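Local coordinates for nucleoid-associated protein HP_0035 (Helicobacter pylori, PDB 3F42), which probably binds DNA as a homodimer and alters its conformation, with possible roles in nucleoid organisation, DNA protection and gene regulation, at the interface of chains A and B. Residues are numbered along the deposited sequence; one frame, centred on the assembly and turned at random. Chains: chain A/B, protein HP0035.

Contact 1: the interface of chains A and B. Residues chain A 55, 60, 66, 70; chain B 55, 60, 63, 66, 70.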
loop_
_atom_site.group_PDB
_atom_site.type_symbol
_atom_site.label_atom_id
_atom_site.label_comp_id
_atom_site.label_asym_id
_atom_site.label_seq_id
_atom_site.Cartn_x
_atom_site.Cartn_y
_atom_site.Cartn_z
ATOM N N ILE A 55 -31.713 -23.818 -8.843
ATOM C CA ILE A 55 -32.067 -24.369 -10.153
ATOM C C ILE A 55 -33.485 -24.948 -10.005
ATOM O O ILE A 55 -33.729 -25.723 -9.073
ATOM C CB ILE A 55 -31.086 -25.504 -10.544
ATOM C CG1 ILE A 55 -29.651 -24.979 -10.611
ATOM C CG2 ILE A 55 -31.513 -26.177 -11.888
ATOM C CD1 ILE A 55 -28.583 -26.065 -10.627
ATOM N N LEU A 60 -33.945 -30.367 -14.129
ATOM C CA LEU A 60 -33.321 -31.689 -13.885
ATOM C C LEU A 60 -33.673 -32.681 -15.006
ATOM O O LEU A 60 -32.945 -33.645 -15.235
ATOM C CB LEU A 60 -33.723 -32.243 -12.525
ATOM C CG LEU A 60 -33.342 -31.458 -11.268
ATOM C CD1 LEU A 60 -33.974 -32.144 -10.075
ATOM C CD2 LEU A 60 -31.815 -31.300 -11.083
HETATM N N MSE A 66 -30.026 -27.037 -18.772
HETATM C CA MSE A 66 -29.564 -26.619 -17.430
HETATM C C MSE A 66 -28.149 -26.063 -17.450
HETATM O O MSE A 66 -27.867 -25.005 -16.880
HETATM C CB MSE A 66 -29.624 -27.781 -16.449
HETATM C CG MSE A 66 -29.397 -27.263 -15.065
HETATM SE SE MSE A 66 -29.068 -28.796 -13.892
HETATM C CE MSE A 66 -27.478 -29.563 -14.666
ATOM N N LEU A 70 -27.061 -22.298 -16.649
ATOM C CA LEU A 70 -26.057 -22.058 -15.595
ATOM C C LEU A 70 -24.912 -21.220 -16.119
ATOM O O LEU A 70 -24.533 -20.208 -15.506
ATOM C CB LEU A 70 -25.510 -23.364 -15.025
ATOM C CG LEU A 70 -26.467 -24.012 -14.020
ATOM C CD1 LEU A 70 -26.098 -25.499 -13.856
ATOM C CD2 LEU A 70 -26.412 -23.284 -12.634
ATOM N N ILE B 55 -21.678 -31.525 -15.741
ATOM C CA ILE B 55 -22.295 -32.183 -14.579
ATOM C C ILE B 55 -22.583 -33.629 -14.935
ATOM O O ILE B 55 -23.240 -33.907 -15.923
ATOM C CB ILE B 55 -23.602 -31.448 -14.160
ATOM C CG1 ILE B 55 -23.286 -29.961 -13.887
ATOM C CG2 ILE B 55 -24.297 -32.146 -12.944
ATOM C CD1 ILE B 55 -24.539 -29.097 -13.847
ATOM N N LEU B 60 -28.067 -35.436 -10.990
ATOM C CA LEU B 60 -29.429 -34.950 -11.219
ATOM C C LEU B 60 -30.385 -35.589 -10.251
ATOM O O LEU B 60 -31.512 -35.112 -10.110
ATOM C CB LEU B 60 -29.913 -35.218 -12.656
ATOM C CG LEU B 60 -29.121 -34.605 -13.803
ATOM C CD1 LEU B 60 -29.644 -35.201 -15.106
ATOM C CD2 LEU B 60 -29.221 -33.081 -13.860
ATOM N N LYS B 63 -30.444 -32.774 -6.259
ATOM C CA LYS B 63 -30.219 -31.378 -6.648
ATOM C C LYS B 63 -29.400 -30.592 -5.611
ATOM O O LYS B 63 -28.546 -29.797 -5.994
ATOM C CB LYS B 63 -31.529 -30.651 -6.926
ATOM C CG LYS B 63 -31.322 -29.320 -7.596
ATOM C CD LYS B 63 -32.642 -28.560 -7.879
ATOM C CE LYS B 63 -33.324 -28.105 -6.582
ATOM N NZ LYS B 63 -34.544 -27.266 -6.914
HETATM N N MSE B 66 -25.892 -31.468 -5.793
HETATM C CA MSE B 66 -25.409 -30.972 -7.084
HETATM C C MSE B 66 -25.066 -29.468 -6.963
HETATM O O MSE B 66 -24.020 -29.016 -7.430
HETATM C CB MSE B 66 -26.456 -31.177 -8.195
HETATM C CG MSE B 66 -25.935 -30.760 -9.548
HETATM SE SE MSE B 66 -27.408 -30.821 -10.822
HETATM C CE MSE B 66 -28.425 -29.362 -10.088
ATOM N N LEU B 70 -21.447 -27.801 -7.407
ATOM C CA LEU B 70 -21.289 -26.733 -8.385
ATOM C C LEU B 70 -20.662 -25.492 -7.752
ATOM O O LEU B 70 -19.671 -24.983 -8.254
ATOM C CB LEU B 70 -22.593 -26.365 -9.080
ATOM C CG LEU B 70 -23.059 -27.308 -10.162
ATOM C CD1 LEU B 70 -24.560 -27.053 -10.417
ATOM C CD2 LEU B 70 -22.245 -27.035 -11.436
#
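B:Lys63 reaches across the interface and sets its terminal amine NZ 2.8 Å from the backbone carbonyl O of A:Ile55, a hydrogen bond with a C=O...N angle of 173°, so the donor lies almost straight ahead of the oxygen. The lysine chain leaves with CG anti to its backbone N (chi1 -168°) and bends at chi3 (68°), which turns its end towards that carbonyl. On the way, its CG passes 4.0 Å from CD2 of A:Leu60.

The apolar centre is a pair of selenomethionines, A:Met66 and B:Met66, whose side chains run antiparallel alongside each other; SE of A:Met66 lies 3.9 Å from CE of B:Met66. The methyl CE of B:Met66 presses against the isoleucine CD1 of A:Ile55 at 3.3 Å, a tight contact between chains crossing near a right angle. A:Met66 and B:Ile55 cross in the same way, but their methyl approach is too short to be trusted. A:Leu60 and B:Met66 lie alongside each other, pointing opposite ways, with CD2 of the leucine 4.0 Å from CE of B:Met66. Each Leu60 rests a methyl near the other's backbone carbonyl, with CD1 of B:Leu60 3.7 Å from O of A:Leu60. A:Leu70 and B:Leu70 point tip to tip, with 4.1 Å between their CD1 atoms.

In each subunit the patch gathers the end of strand 50-55, the 3-10 helix 57-61 and the first turns of the long helix that begins at residue 63.

Contact 2: the interface of chains A and B. Residues chain A 50, 53, 74, 78; chain B 50, 53, 70-71, 74.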
loop_
_atom_site.group_PDB
_atom_site.type_symbol
_atom_site.label_atom_id
_atom_site.label_comp_id
_atom_site.label_asym_id
_atom_site.label_seq_id
_atom_site.Cartn_x
_atom_site.Cartn_y
_atom_site.Cartn_z
ATOM N N LEU A 50 -19.307 -17.037 -5.211
ATOM C CA LEU A 50 -20.654 -17.517 -5.485
ATOM C C LEU A 50 -21.233 -17.943 -4.142
ATOM O O LEU A 50 -20.680 -18.831 -3.484
ATOM C CB LEU A 50 -20.563 -18.681 -6.480
ATOM C CG LEU A 50 -21.901 -19.275 -6.877
ATOM C CD1 LEU A 50 -22.771 -18.240 -7.600
ATOM C CD2 LEU A 50 -21.593 -20.484 -7.805
ATOM N N LEU A 53 -27.008 -20.565 -5.248
ATOM C CA LEU A 53 -27.208 -21.137 -6.592
ATOM C C LEU A 53 -28.504 -21.934 -6.469
ATOM O O LEU A 53 -28.615 -22.795 -5.563
ATOM C CB LEU A 53 -25.997 -22.006 -6.947
ATOM C CG LEU A 53 -25.880 -22.579 -8.358
ATOM C CD1 LEU A 53 -24.414 -22.752 -8.733
ATOM C CD2 LEU A 53 -26.542 -23.923 -8.389
ATOM N N LEU A 74 -24.074 -17.515 -14.738
ATOM C CA LEU A 74 -22.778 -17.397 -14.035
ATOM C C LEU A 74 -21.895 -16.386 -14.736
ATOM O O LEU A 74 -21.305 -15.497 -14.083
ATOM C CB LEU A 74 -22.101 -18.748 -13.939
ATOM C CG LEU A 74 -22.784 -19.673 -12.923
ATOM C CD1 LEU A 74 -22.306 -21.105 -13.179
ATOM C CD2 LEU A 74 -22.487 -19.257 -11.441
ATOM N N TYR A 78 -20.325 -13.043 -13.085
ATOM C CA TYR A 78 -18.869 -12.805 -13.069
ATOM C C TYR A 78 -18.533 -11.509 -13.808
ATOM O O TYR A 78 -17.706 -10.724 -13.320
ATOM C CB TYR A 78 -18.051 -13.974 -13.687
ATOM C CG TYR A 78 -17.931 -15.191 -12.777
ATOM C CD1 TYR A 78 -17.311 -15.096 -11.523
ATOM C CD2 TYR A 78 -18.448 -16.447 -13.174
ATOM C CE1 TYR A 78 -17.231 -16.216 -10.659
ATOM C CE2 TYR A 78 -18.358 -17.565 -12.349
ATOM C CZ TYR A 78 -17.752 -17.453 -11.108
ATOM O OH TYR A 78 -17.681 -18.509 -10.259
ATOM N N LEU B 50 -16.128 -18.115 -17.737
ATOM C CA LEU B 50 -16.451 -19.517 -17.519
ATOM C C LEU B 50 -16.660 -20.125 -18.902
ATOM O O LEU B 50 -17.585 -19.738 -19.602
ATOM C CB LEU B 50 -17.722 -19.657 -16.625
ATOM C CG LEU B 50 -18.209 -21.072 -16.371
ATOM C CD1 LEU B 50 -17.188 -21.937 -15.605
ATOM C CD2 LEU B 50 -19.582 -21.086 -15.622
ATOM N N LEU B 53 -18.540 -26.162 -18.400
ATOM C CA LEU B 53 -19.237 -26.646 -17.202
ATOM C C LEU B 53 -19.852 -27.979 -17.552
ATOM O O LEU B 53 -20.601 -28.101 -18.553
ATOM C CB LEU B 53 -20.324 -25.634 -16.732
ATOM C CG LEU B 53 -21.160 -25.916 -15.455
ATOM C CD1 LEU B 53 -21.509 -24.608 -14.721
ATOM C CD2 LEU B 53 -22.455 -26.643 -15.788
ATOM N N LEU B 70 -21.447 -27.801 -7.407
ATOM C CA LEU B 70 -21.289 -26.733 -8.385
ATOM C C LEU B 70 -20.662 -25.492 -7.752
ATOM O O LEU B 70 -19.671 -24.983 -8.254
ATOM C CB LEU B 70 -22.593 -26.365 -9.080
ATOM C CG LEU B 70 -23.059 -27.308 -10.162
ATOM C CD1 LEU B 70 -24.560 -27.053 -10.417
ATOM C CD2 LEU B 70 -22.245 -27.035 -11.436
HETATM N N MSE B 71 -21.224 -25.022 -6.642
HETATM C CA MSE B 71 -20.591 -23.883 -5.948
HETATM C C MSE B 71 -19.127 -24.119 -5.545
HETATM O O MSE B 71 -18.285 -23.224 -5.725
HETATM C CB MSE B 71 -21.430 -23.452 -4.763
HETATM C CG MSE B 71 -22.751 -22.869 -5.242
HETATM SE SE MSE B 71 -23.696 -22.148 -3.681
HETATM C CE MSE B 71 -22.440 -21.183 -2.843
ATOM N N LEU B 74 -16.894 -23.983 -8.809
ATOM C CA LEU B 74 -16.912 -22.629 -9.349
ATOM C C LEU B 74 -16.076 -21.708 -8.453
ATOM O O LEU B 74 -15.270 -20.934 -8.956
ATOM C CB LEU B 74 -18.351 -22.102 -9.509
ATOM C CG LEU B 74 -19.091 -22.816 -10.689
ATOM C CD1 LEU B 74 -20.592 -22.568 -10.507
ATOM C CD2 LEU B 74 -18.622 -22.296 -12.047
#
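A:Tyr78 crosses B:Leu74 at a slant, its phenol OH 3.7 Å from CB of B:Leu74 in a packing contact. The interface is that of a YbaB/EbfC-family homodimer, in which the long C-terminal helices meet each other and strand 50-55 of each subunit packs against the partner's helix.

At the centre A:Leu74 and B:Leu74 point at each other tip to tip, their CD1 atoms 3.5 Å apart, a snug methyl-to-methyl approach. In both copies CG stands anti to the carbonyl carbon (chi1 -73° in A:Leu74 and -72° in B:Leu74), which helps bring the CD1 branch of each leucine to face the other. Around this pair the Leu50 side chains come in obliquely: CD2 of A:Leu50 lies 3.6 Å from CD1 of B:Leu74, and CD2 of B:Leu50 lies 3.7 Å from CD1 of A:Leu74. The near equality of these two distances is consistent with the two-fold relation. From strand 50-55 of chain B, B:Leu53 adds its CD1, 3.9 Å from CD1 of A:Leu74.

Selenomethionine B:Met71 fills the flank beside the strand of chain A. Its CG touches CD2 of A:Leu50 at 3.7 Å, while its side chain runs past A:Leu53 in the opposite direction, with CG 3.8 Å from CB of that leucine. Chi3 of 48° folds the B:Met71 methyl CE back towards the A:Leu50 backbone, but its very close approach to the carbonyl oxygen there is doubtful as modelled. The A:Leu53 side chain also crosses that of B:Leu70, one residue earlier on the helix, at about a right angle, with CD1 of A:Leu53 near CB of B:Leu70.

Contact 1 and contact 2 are neighbouring stretches of one dimer interface, with the centres of their C-alpha atoms about 11 Å apart. B:Leu70 belongs to both and sits at the junction of the two patches. Both patches also draw on strand 50-55 and on the long helix starting at residue 63, contact 1 near the helix start and contact 2 further along. Two-fold symmetry repeats each contact with the chains exchanged, which suits the homodimer. The four copies of the protein in the deposited assembly probably comprise more than one such pair.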